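Local coordinates for Alpha/beta hydrolase family protein (Bacillus anthracis, PDB 3OOS), which probably acts as a hydrolase of the alpha/beta hydrolase fold, its natural substrate not established, at residues A[24-29]-A[48-53]; A[175-180]-A[263-268]. All coordinates share one frame; numbering follows the deposited sequence. Where two conformers were deposited one is given.

In the fold
Interaction 1 (24-29 with 48-53) belongs to the central mixed sheet, where it pairs strand 25-28 with strand 51-55; strand 93-98 lies on the other flank of 25-28. Interaction 2 (175-180 with 263-268) lies off the sheet. It brings the end of helix 162-176, within the helices that come between strands 116-122 and 224-229, against short helix 262-265, which follows strand 250-255, at one edge of the sheet. The two contacts come in series along the chain, with centres 22 Å apart and nearest atoms about 8 Å apart, and they do not touch. One thus builds the sheet of the hydrolase core, while the other joins the inserted helices to that core.

Interaction 1: A[24-29]-A[48-53]; sequences PPLCVT and DHYSVY
Pro-25, Leu-26 and Cys-27 pair in parallel with Ser-51, Val-52 and Tyr-53, on two neighbouring strands in the core sheet of the alpha/beta hydrolase fold. Four backbone hydrogen bonds join them. Ser-51 N reaches Pro-24 O at 2.9 Å, and Leu-26 N in turn donates to Ser-51 O. Tyr-53 N to Leu-26 O is 2.8 Å, and Val-28 N to Tyr-53 O is the straightest of the four, with 178° at the hydrogen. CA-H...O contacts add to this pattern: Leu-26 O also accepts one from Val-52 CA, at 3.3 Å.

Apolar contacts fill the face that carries Leu-26 and Val-52. CG of Leu-26 is anti to the backbone N (chi1 -179°), beside the carbonyl carbon; its CD2 lies over one face of the Tyr-50 ring, displaced toward the rim, while Leu-26 CB approaches Tyr-50 CD1 at 3.8 Å. Val-28 CG2 meets Val-52 CG1 at 3.7 Å, the two side chains crossing at a slant. On the other face Pro-25 CB touches Tyr-53 CE1 at 4.1 Å. The edge of that tyrosine ring is met by Leu-26 O.

Two hydroxyls look elsewhere: Tyr-50 OH bonds to Thr-277 and Lys-118, and in the conformer given Ser-51 OG lies within hydrogen-bonding reach of the carbonyl O atoms of Gly-23 and Gly-21. Polarity across this contact is therefore carried by the backbone, whose bonds set the parallel register, while the side chains meet each other through carbon and the hydroxyls of Tyr-50 and Ser-51 turn to other parts of the chain.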
ATOM      1  N   PRO A  24      16.687 -10.347   4.740  1.00 12.85           N
ATOM      2  CA  PRO A  24      16.920  -8.905   4.625  1.00 12.19           C
ATOM      3  C   PRO A  24      15.704  -8.117   5.114  1.00 11.33           C
ATOM      4  O   PRO A  24      14.576  -8.596   4.972  1.00 11.02           O
ATOM      5  CB  PRO A  24      17.108  -8.698   3.123  1.00 12.36           C
ATOM      6  CG  PRO A  24      17.539 -10.023   2.601  1.00 13.03           C
ATOM      7  CD  PRO A  24      16.851 -11.038   3.446  1.00 12.98           C
ATOM      8  N   PRO A  25      15.930  -6.925   5.697  1.00 10.46           N
ATOM      9  CA  PRO A  25      14.815  -6.140   6.220  1.00  9.84           C
ATOM     10  C   PRO A  25      13.956  -5.528   5.121  1.00  9.37           C
ATOM     11  O   PRO A  25      14.475  -5.032   4.115  1.00  9.04           O
ATOM     12  CB  PRO A  25      15.505  -5.052   7.054  1.00  9.83           C
ATOM     13  CG  PRO A  25      16.871  -4.922   6.456  1.00 10.14           C
ATOM     14  CD  PRO A  25      17.236  -6.302   5.989  1.00 10.64           C
ATOM     15  N   LEU A  26      12.645  -5.588   5.324  1.00  8.87           N
ATOM     16  CA  LEU A  26      11.684  -5.013   4.399  1.00  8.48           C
ATOM     17  C   LEU A  26      10.607  -4.294   5.198  1.00  8.32           C
ATOM     18  O   LEU A  26       9.926  -4.905   6.024  1.00  8.64           O
ATOM     19  CB  LEU A  26      11.053  -6.101   3.526  1.00  8.62           C
ATOM     20  CG  LEU A  26      10.033  -5.636   2.484  1.00  8.28           C
ATOM     21  CD1 LEU A  26      10.740  -4.954   1.321  1.00 10.00           C
ATOM     22  CD2 LEU A  26       9.220  -6.813   1.983  1.00  8.97           C
ATOM     23  N   CYS A  27      10.475  -2.996   4.954  1.00  8.06           N
ATOM     24  CA  CYS A  27       9.408  -2.199   5.541  1.00  8.10           C
ATOM     25  C   CYS A  27       8.159  -2.294   4.671  1.00  8.03           C
ATOM     26  O   CYS A  27       8.230  -2.149   3.449  1.00  8.09           O
ATOM     27  CB  CYS A  27       9.854  -0.739   5.677  1.00  8.19           C
ATOM     28  SG  CYS A  27       8.624   0.368   6.384  0.90  8.38           S
ATOM     29  N   VAL A  28       7.021  -2.562   5.305  1.00  7.94           N
ATOM     30  CA  VAL A  28       5.730  -2.582   4.620  1.00  8.14           C
ATOM     31  C   VAL A  28       4.757  -1.705   5.389  1.00  8.34           C
ATOM     32  O   VAL A  28       4.631  -1.825   6.605  1.00  8.59           O
ATOM     33  CB  VAL A  28       5.132  -4.012   4.517  1.00  8.02           C
ATOM     34  CG1 VAL A  28       3.704  -3.970   3.946  1.00  8.55           C
ATOM     35  CG2 VAL A  28       6.026  -4.915   3.675  1.00  8.11           C
ATOM     36  N   THR A  29       4.075  -0.818   4.676  1.00  8.66           N
ATOM     37  CA  THR A  29       2.981  -0.059   5.272  1.00  9.14           C
ATOM     38  C   THR A  29       2.016   0.393   4.184  1.00  9.54           C
ATOM     39  O   THR A  29       2.207   0.078   3.008  1.00  9.80           O
ATOM     40  CB  THR A  29       3.491   1.119   6.168  1.00  9.18           C
ATOM     41  OG1 THR A  29       2.433   1.574   7.021  1.00  9.55           O
ATOM     42  CG2 THR A  29       4.020   2.278   5.336  1.00  9.50           C
ATOM     43  N   ASP A  48       8.332 -15.032   3.896  1.00 13.23           N
ATOM     44  CA  ASP A  48       9.037 -16.240   3.469  1.00 14.15           C
ATOM     45  C   ASP A  48      10.509 -15.969   3.127  1.00 14.28           C
ATOM     46  O   ASP A  48      11.322 -16.895   3.123  1.00 14.53           O
ATOM     47  CB  ASP A  48       8.335 -16.892   2.264  1.00 14.84           C
ATOM     48  CG  ASP A  48       7.023 -17.585   2.636  1.00 16.54           C
ATOM     49  OD1 ASP A  48       6.777 -17.849   3.833  1.00 18.61           O
ATOM     50  OD2 ASP A  48       6.233 -17.885   1.714  1.00 18.89           O
ATOM     51  N   HIS A  49      10.849 -14.708   2.847  1.00 14.02           N
ATOM     52  CA  HIS A  49      12.198 -14.359   2.370  1.00 13.85           C
ATOM     53  C   HIS A  49      12.810 -13.109   3.002  1.00 13.04           C
ATOM     54  O   HIS A  49      14.006 -12.845   2.835  1.00 13.15           O
ATOM     55  CB  HIS A  49      12.204 -14.217   0.845  1.00 14.49           C
ATOM     56  CG  HIS A  49      11.820 -15.470   0.124  1.00 16.09           C
ATOM     57  ND1 HIS A  49      12.652 -16.567   0.044  1.00 17.82           N
ATOM     58  CD2 HIS A  49      10.687 -15.807  -0.536  1.00 17.25           C
ATOM     59  CE1 HIS A  49      12.052 -17.522  -0.643  1.00 18.17           C
ATOM     60  NE2 HIS A  49      10.858 -17.087  -1.007  1.00 18.25           N
ATOM     61  N   TYR A  50      11.990 -12.348   3.720  1.00 11.61           N
ATOM     62  CA  TYR A  50      12.424 -11.100   4.336  1.00 10.56           C
ATOM     63  C   TYR A  50      12.037 -11.046   5.807  1.00 10.16           C
ATOM     64  O   TYR A  50      11.103 -11.728   6.237  1.00 10.20           O
ATOM     65  CB  TYR A  50      11.746  -9.909   3.646  1.00 10.28           C
ATOM     66  CG  TYR A  50      12.175  -9.635   2.223  1.00 10.00           C
ATOM     67  CD1 TYR A  50      13.252  -8.790   1.951  1.00 10.38           C
ATOM     68  CD2 TYR A  50      11.485 -10.193   1.145  1.00 10.33           C
ATOM     69  CE1 TYR A  50      13.647  -8.525   0.638  1.00 10.45           C
ATOM     70  CE2 TYR A  50      11.871  -9.933  -0.170  1.00 10.53           C
ATOM     71  CZ  TYR A  50      12.949  -9.099  -0.414  1.00 10.88           C
ATOM     72  OH  TYR A  50      13.329  -8.838  -1.713  1.00 11.73           O
ATOM     73  N   SER A  51      12.770 -10.240   6.573  0.50  9.78           N
ATOM     74  CA  SER A  51      12.309  -9.803   7.885  0.50  9.43           C
ATOM     75  C   SER A  51      11.388  -8.624   7.618  0.50  9.18           C
ATOM     76  O   SER A  51      11.851  -7.549   7.226  0.50  9.16           O
ATOM     77  CB  SER A  51      13.480  -9.363   8.764  0.50  9.41           C
ATOM     78  OG  SER A  51      14.351 -10.445   9.046  0.50  9.28           O
ATOM     79  N   VAL A  52      10.088  -8.834   7.801  1.00  9.04           N
ATOM     80  CA  VAL A  52       9.094  -7.819   7.445  1.00  8.64           C
ATOM     81  C   VAL A  52       8.670  -6.972   8.637  1.00  8.36           C
ATOM     82  O   VAL A  52       8.214  -7.500   9.651  1.00  8.61           O
ATOM     83  CB  VAL A  52       7.856  -8.454   6.757  1.00  8.50           C
ATOM     84  CG1 VAL A  52       6.840  -7.381   6.363  1.00  8.32           C
ATOM     85  CG2 VAL A  52       8.289  -9.251   5.531  1.00  9.23           C
ATOM     86  N   TYR A  53       8.842  -5.660   8.489  1.00  8.14           N
ATOM     87  CA  TYR A  53       8.423  -4.672   9.476  1.00  8.09           C
ATOM     88  C   TYR A  53       7.140  -4.018   8.985  1.00  7.94           C
ATOM     89  O   TYR A  53       7.170  -3.137   8.118  1.00  8.04           O
ATOM     90  CB  TYR A  53       9.528  -3.624   9.685  1.00  8.25           C
ATOM     91  CG  TYR A  53      10.774  -4.199  10.319  1.00  8.36           C
ATOM     92  CD1 TYR A  53      11.730  -4.873   9.548  1.00  8.47           C
ATOM     93  CD2 TYR A  53      10.993  -4.087  11.688  1.00  8.42           C
ATOM     94  CE1 TYR A  53      12.872  -5.414  10.133  1.00  8.53           C
ATOM     95  CE2 TYR A  53      12.127  -4.627  12.281  1.00  8.70           C
ATOM     96  CZ  TYR A  53      13.063  -5.286  11.499  1.00  8.85           C
ATOM     97  OH  TYR A  53      14.186  -5.822  12.084  1.00 10.05           O
TER

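Interaction 2: A[175-180]-A[263-268]; sequences MSFYSE and FVEEID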
HETATM    1  N   MSE A 175     -15.970  -6.338  -6.352  1.00 12.04           N
HETATM    2  CA  MSE A 175     -15.489  -5.533  -7.465  1.00 12.55           C
HETATM    3  C   MSE A 175     -13.967  -5.615  -7.586  1.00 12.60           C
HETATM    4  O   MSE A 175     -13.410  -5.414  -8.672  1.00 13.30           O
HETATM    5  CB  MSE A 175     -15.918  -4.084  -7.258  1.00 12.68           C
HETATM    6  CG  MSE A 175     -15.409  -3.130  -8.305  1.00 13.86           C
HETATM    7 SE   MSE A 175     -15.512  -1.322  -7.645  0.50 14.51          SE
HETATM    8  CE  MSE A 175     -14.268  -1.428  -6.130  1.00 14.86           C
ATOM      9  N   SER A 176     -13.312  -5.921  -6.469  1.00 12.32           N
ATOM     10  CA  SER A 176     -11.851  -5.882  -6.344  1.00 12.46           C
ATOM     11  C   SER A 176     -11.166  -7.226  -6.568  1.00 12.18           C
ATOM     12  O   SER A 176      -9.933  -7.310  -6.520  1.00 11.98           O
ATOM     13  CB  SER A 176     -11.477  -5.366  -4.952  1.00 12.67           C
ATOM     14  OG  SER A 176     -12.052  -4.100  -4.721  1.00 14.34           O
ATOM     15  N   PHE A 177     -11.965  -8.266  -6.799  1.00 11.96           N
ATOM     16  CA  PHE A 177     -11.470  -9.626  -7.016  1.00 12.01           C
ATOM     17  C   PHE A 177     -11.950 -10.176  -8.347  1.00 12.34           C
ATOM     18  O   PHE A 177     -13.136 -10.097  -8.670  1.00 12.51           O
ATOM     19  CB  PHE A 177     -11.958 -10.561  -5.902  1.00 11.95           C
ATOM     20  CG  PHE A 177     -11.084 -10.565  -4.683  1.00 11.72           C
ATOM     21  CD1 PHE A 177     -10.197 -11.612  -4.458  1.00 11.99           C
ATOM     22  CD2 PHE A 177     -11.152  -9.528  -3.753  1.00 12.20           C
ATOM     23  CE1 PHE A 177      -9.383 -11.628  -3.325  1.00 11.78           C
ATOM     24  CE2 PHE A 177     -10.341  -9.532  -2.620  1.00 12.17           C
ATOM     25  CZ  PHE A 177      -9.455 -10.583  -2.405  1.00 11.86           C
ATOM     26  N   TYR A 178     -11.022 -10.755  -9.104  1.00 12.60           N
ATOM     27  CA  TYR A 178     -11.336 -11.390 -10.377  1.00 13.36           C
ATOM     28  C   TYR A 178     -12.249 -12.601 -10.174  1.00 13.25           C
ATOM     29  O   TYR A 178     -13.208 -12.795 -10.925  1.00 13.72           O
ATOM     30  CB  TYR A 178     -10.032 -11.789 -11.082  1.00 13.72           C
ATOM     31  CG  TYR A 178     -10.192 -12.711 -12.266  1.00 16.41           C
ATOM     32  CD1 TYR A 178     -10.460 -12.206 -13.534  1.00 18.93           C
ATOM     33  CD2 TYR A 178     -10.059 -14.090 -12.118  1.00 18.50           C
ATOM     34  CE1 TYR A 178     -10.601 -13.058 -14.629  1.00 20.72           C
ATOM     35  CE2 TYR A 178     -10.199 -14.946 -13.197  1.00 20.77           C
ATOM     36  CZ  TYR A 178     -10.471 -14.426 -14.447  1.00 21.50           C
ATOM     37  OH  TYR A 178     -10.609 -15.282 -15.512  1.00 24.00           O
ATOM     38  N   SER A 179     -11.950 -13.391  -9.146  1.00 13.05           N
ATOM     39  CA  SER A 179     -12.659 -14.638  -8.868  1.00 13.27           C
ATOM     40  C   SER A 179     -13.353 -14.603  -7.511  1.00 13.01           C
ATOM     41  O   SER A 179     -12.728 -14.307  -6.489  1.00 12.62           O
ATOM     42  CB  SER A 179     -11.687 -15.822  -8.937  1.00 13.54           C
ATOM     43  OG  SER A 179     -12.227 -16.979  -8.317  1.00 14.77           O
ATOM     44  N   GLU A 180     -14.648 -14.910  -7.505  1.00 12.83           N
ATOM     45  CA  GLU A 180     -15.408 -14.976  -6.258  1.00 12.96           C
ATOM     46  C   GLU A 180     -14.861 -16.052  -5.328  1.00 13.47           C
ATOM     47  O   GLU A 180     -14.834 -15.864  -4.113  1.00 13.40           O
ATOM     48  CB  GLU A 180     -16.900 -15.194  -6.534  1.00 12.86           C
ATOM     49  CG  GLU A 180     -17.534 -14.039  -7.306  1.00 12.06           C
ATOM     50  CD  GLU A 180     -19.055 -14.011  -7.246  1.00 11.50           C
ATOM     51  OE1 GLU A 180     -19.670 -14.935  -6.674  1.00 11.92           O
ATOM     52  OE2 GLU A 180     -19.637 -13.049  -7.784  1.00 10.85           O
ATOM     53  N   PHE A 263      -1.653 -10.692  -4.551  1.00 10.80           N
ATOM     54  CA  PHE A 263      -1.036 -11.432  -3.439  1.00 11.15           C
ATOM     55  C   PHE A 263      -1.940 -12.511  -2.827  1.00 11.48           C
ATOM     56  O   PHE A 263      -1.441 -13.447  -2.198  1.00 12.05           O
ATOM     57  CB  PHE A 263      -0.546 -10.455  -2.360  1.00 11.00           C
ATOM     58  CG  PHE A 263      -1.487  -9.313  -2.114  1.00 10.69           C
ATOM     59  CD1 PHE A 263      -2.530  -9.439  -1.198  1.00 10.71           C
ATOM     60  CD2 PHE A 263      -1.347  -8.118  -2.820  1.00 10.44           C
ATOM     61  CE1 PHE A 263      -3.415  -8.385  -0.980  1.00 10.30           C
ATOM     62  CE2 PHE A 263      -2.224  -7.063  -2.612  1.00 10.18           C
ATOM     63  CZ  PHE A 263      -3.265  -7.195  -1.691  1.00 10.50           C
ATOM     64  N   VAL A 264      -3.258 -12.380  -3.011  1.00 11.55           N
ATOM     65  CA  VAL A 264      -4.196 -13.453  -2.642  1.00 11.87           C
ATOM     66  C   VAL A 264      -4.970 -14.058  -3.824  1.00 12.01           C
ATOM     67  O   VAL A 264      -5.537 -15.149  -3.703  1.00 12.49           O
ATOM     68  CB  VAL A 264      -5.192 -13.032  -1.523  1.00 11.87           C
ATOM     69  CG1 VAL A 264      -4.478 -12.921  -0.189  1.00 12.41           C
ATOM     70  CG2 VAL A 264      -5.918 -11.731  -1.873  1.00 11.92           C
ATOM     71  N   GLU A 265      -4.983 -13.369  -4.960  1.00 11.77           N
ATOM     72  CA  GLU A 265      -5.694 -13.873  -6.141  1.00 11.86           C
ATOM     73  C   GLU A 265      -4.862 -14.883  -6.927  1.00 12.11           C
ATOM     74  O   GLU A 265      -5.409 -15.780  -7.574  1.00 12.41           O
ATOM     75  CB  GLU A 265      -6.129 -12.726  -7.052  1.00 11.62           C
ATOM     76  CG  GLU A 265      -7.127 -11.776  -6.413  1.00 11.40           C
ATOM     77  CD  GLU A 265      -7.585 -10.710  -7.372  1.00 11.29           C
ATOM     78  OE1 GLU A 265      -8.422 -11.011  -8.243  1.00 11.01           O
ATOM     79  OE2 GLU A 265      -7.094  -9.570  -7.267  1.00 12.62           O
ATOM     80  N   GLU A 266      -3.543 -14.716  -6.878  1.00 12.26           N
ATOM     81  CA  GLU A 266      -2.603 -15.609  -7.559  1.00 12.66           C
ATOM     82  C   GLU A 266      -1.436 -15.882  -6.622  1.00 13.03           C
ATOM     83  O   GLU A 266      -0.320 -15.405  -6.841  1.00 12.98           O
ATOM     84  CB  GLU A 266      -2.103 -14.982  -8.864  1.00 12.50           C
ATOM     85  CG  GLU A 266      -3.175 -14.821  -9.931  1.00 12.91           C
ATOM     86  CD  GLU A 266      -2.630 -14.238 -11.213  1.00 13.43           C
ATOM     87  OE1 GLU A 266      -1.783 -14.891 -11.856  1.00 14.46           O
ATOM     88  OE2 GLU A 266      -3.059 -13.125 -11.583  1.00 13.81           O
ATOM     89  N   ILE A 267      -1.710 -16.657  -5.578  1.00 13.73           N
ATOM     90  CA  ILE A 267      -0.763 -16.864  -4.479  1.00 14.36           C
ATOM     91  C   ILE A 267       0.570 -17.469  -4.935  1.00 14.62           C
ATOM     92  O   ILE A 267       1.636 -16.971  -4.558  1.00 14.44           O
ATOM     93  CB  ILE A 267      -1.408 -17.686  -3.325  1.00 14.64           C
ATOM     94  CG1 ILE A 267      -2.488 -16.848  -2.625  1.00 15.36           C
ATOM     95  CG2 ILE A 267      -0.351 -18.141  -2.317  1.00 15.17           C
ATOM     96  CD1 ILE A 267      -3.386 -17.631  -1.674  1.00 16.98           C
ATOM     97  N   ASP A 268       0.509 -18.520  -5.755  1.00 15.13           N
ATOM     98  CA  ASP A 268       1.722 -19.178  -6.252  1.00 15.86           C
ATOM     99  C   ASP A 268       2.593 -18.235  -7.073  1.00 15.41           C
ATOM    100  O   ASP A 268       3.805 -18.167  -6.862  1.00 15.50           O
ATOM    101  CB  ASP A 268       1.383 -20.425  -7.079  1.00 16.59           C
ATOM    102  CG  ASP A 268       0.874 -21.581  -6.228  1.00 18.62           C
ATOM    103  OD1 ASP A 268       1.071 -21.569  -4.991  1.00 20.55           O
ATOM    104  OD2 ASP A 268       0.284 -22.520  -6.810  1.00 21.46           O
TER
HETATM  105  O   HOH W   1      -9.348 -13.551  -8.078  1.00 13.42           O
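Ser-176, Phe-177 and Tyr-178 gather round the side chain of Glu-265, where the helical insert of this alpha/beta hydrolase, of the kind that forms a cap in many relatives, meets the short helix following the last strand of the core sheet. At Ser-176 the carbonyl O faces Glu-265 OE2 without bonding to it; that carboxylate oxygen is taken instead by the backbone N atoms of Asn-259 and Asn-261.

Phe-177 supplies the apolar part. Its CD1 lies 3.6 Å from Glu-265 CG, and its CZ is 3.8 Å from Val-264 CG2. The phenylalanine and glutamate side chains cross at a slant, ring and carboxylate planes 45° apart. Leu-183 and Ala-186 of helix 180-186 also touch this phenylalanine.

Tyr-178 gives the direct polar link: its N donates to Glu-265 OE1 at 2.8 Å, nearly straight, meeting the oxygen on the syn side but 32° out of the carboxylate plane. The glutamate chain, extended beyond CG (chi2 -177°), carries the carboxylate out to this N-H. Three backbone N-H groups and a water, all donating to the carboxylate, would favour the ionised form of this buried acid. The tyrosine ring itself meets that of His-231.

Ser-179, an N-cap whose OG takes Lys-182 N, is joined to the glutamate through that water: its N donates to the water at 2.8 Å, and the water donates to Glu-265 OE1 at 2.7 Å.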